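Local coordinates for protein cytolethal distending toxin subunit B (Escherichia coli, PDB 2F1N) that nicks DNA as the endonuclease subunit of a three-part bacterial toxin, very probably damaging the DNA of intoxicated cells and arresting them at G2/M, at residues 152-155 and 156-159. Numbering follows the deposited sequence.
Sequences RNND and APAL
With chi1 at 76°, the CG of Asn-154 sits between its own backbone N and carbonyl carbon, which brings OD1 to the backbone N-H of Ala-156. Asn-154 OD1 accepts this N-H, with 3.1 Å between it and Ala-156 N. The bond closes an Asx turn just before the helix, where the chain passes from strand 141-147 into helix 156-168 of the DNase I-like fold. It is fairly straight at the hydrogen, but the donor stands well above the amide plane, 71° out of it. Asn-154 OD1 also lies 3.5 Å from CB of Ala-156.

Asp-155, the N-cap residue, has a similar first torsion (58°), yet its carboxylate does not cap the helix. OD2 of Asp-155 lies 3.8 Å from CD1 of Leu-159, and the two side chains run across each other at a slant. The main chain of Asp-155 does enter the helix: Asp-155 O accepts from Leu-159 N at 2.9 Å. This is the first i to i+4 bond of the helix.

A water serves another early N-H. It accepts from Ala-158 N at 3.1 Å and donates to Asn-154 O. Pro-157 has no N-H to satisfy at this end. CD of Pro-157 packs 3.7 Å from Asn-154 O.

The Asn-154 amide is buried and fully used, and its bonds fix its rotation. Ile-149 braces the loop from within, its N-H going to Asp-155 OD1 and its O accepting from Asn-154 ND2. ND2 also donates to Phe-186 O, and OD1 accepts NE of Arg-188, the first residue of the nuclear localization signal, so these two bonds tie the loop to the one before helix 190-194. The helix start is thus served by a neutral amide oxygen, a carbonyl and a water, and the charge on Arg-188 probably polarises that amide oxygen.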
loop_
_atom_site.group_PDB
_atom_site.type_symbol
_atom_site.label_atom_id
_atom_site.label_comp_id
_atom_site.label_asym_id
_atom_site.label_seq_id
_atom_site.Cartn_x
_atom_site.Cartn_y
_atom_site.Cartn_z
ATOM N N ARG A 152 16.314 -13.954 1.639
ATOM C CA ARG A 152 17.007 -13.871 0.371
ATOM C C ARG A 152 16.141 -14.414 -0.733
ATOM O O ARG A 152 15.369 -15.354 -0.527
ATOM C CB ARG A 152 18.361 -14.586 0.443
ATOM C CG ARG A 152 19.350 -13.937 1.430
ATOM C CD ARG A 152 19.672 -12.486 1.180
ATOM N NE ARG A 152 20.542 -11.957 2.240
ATOM C CZ ARG A 152 21.722 -11.375 2.036
ATOM N NH1 ARG A 152 22.195 -11.229 0.800
ATOM N NH2 ARG A 152 22.434 -10.945 3.076
ATOM N N ASN A 153 16.278 -13.792 -1.897
ATOM C CA ASN A 153 15.563 -14.224 -3.090
ATOM C C ASN A 153 14.053 -14.454 -2.777
ATOM O O ASN A 153 13.477 -15.563 -2.833
ATOM C CB ASN A 153 16.338 -15.398 -3.727
ATOM C CG ASN A 153 17.720 -14.939 -4.275
ATOM O OD1 ASN A 153 17.786 -14.262 -5.314
ATOM N ND2 ASN A 153 18.819 -15.264 -3.556
ATOM N N ASN A 154 13.438 -13.347 -2.381
ATOM C CA ASN A 154 12.069 -13.378 -1.868
ATOM C C ASN A 154 10.985 -13.263 -2.936
ATOM O O ASN A 154 11.248 -13.408 -4.157
ATOM C CB ASN A 154 11.923 -12.289 -0.798
ATOM C CG ASN A 154 11.808 -10.867 -1.391
ATOM O OD1 ASN A 154 11.877 -10.657 -2.628
ATOM N ND2 ASN A 154 11.638 -9.880 -0.512
ATOM N N ASP A 155 9.763 -13.043 -2.463
ATOM C CA ASP A 155 8.584 -13.046 -3.328
ATOM C C ASP A 155 8.206 -11.713 -3.986
ATOM O O ASP A 155 7.166 -11.610 -4.684
ATOM C CB ASP A 155 7.407 -13.636 -2.552
ATOM C CG ASP A 155 7.086 -12.884 -1.251
ATOM O OD1 ASP A 155 8.004 -12.260 -0.612
ATOM O OD2 ASP A 155 5.923 -12.913 -0.779
ATOM N N ALA A 156 9.057 -10.694 -3.820
ATOM C CA ALA A 156 8.703 -9.385 -4.407
ATOM C C ALA A 156 8.406 -9.433 -5.908
ATOM O O ALA A 156 7.365 -8.886 -6.332
ATOM C CB ALA A 156 9.744 -8.293 -4.066
ATOM N N PRO A 157 9.261 -10.030 -6.754
ATOM C CA PRO A 157 8.939 -10.046 -8.199
ATOM C C PRO A 157 7.599 -10.752 -8.494
ATOM O O PRO A 157 6.815 -10.280 -9.323
ATOM C CB PRO A 157 10.092 -10.825 -8.818
ATOM C CG PRO A 157 11.284 -10.607 -7.874
ATOM C CD PRO A 157 10.585 -10.643 -6.495
ATOM N N ALA A 158 7.357 -11.865 -7.824
ATOM C CA ALA A 158 6.104 -12.619 -8.001
ATOM C C ALA A 158 4.868 -11.846 -7.542
ATOM O O ALA A 158 3.784 -11.994 -8.153
ATOM C CB ALA A 158 6.203 -13.957 -7.214
ATOM N N LEU A 159 4.993 -11.055 -6.461
ATOM C CA LEU A 159 3.892 -10.159 -6.073
ATOM C C LEU A 159 3.544 -9.154 -7.182
ATOM O O LEU A 159 2.365 -8.926 -7.475
ATOM C CB LEU A 159 4.223 -9.386 -4.794
ATOM C CG LEU A 159 4.239 -10.310 -3.568
ATOM C CD1 LEU A 159 4.932 -9.585 -2.338
ATOM C CD2 LEU A 159 2.830 -10.785 -3.205
HETATM O O HOH W 1 9.539 -13.734 -6.699
#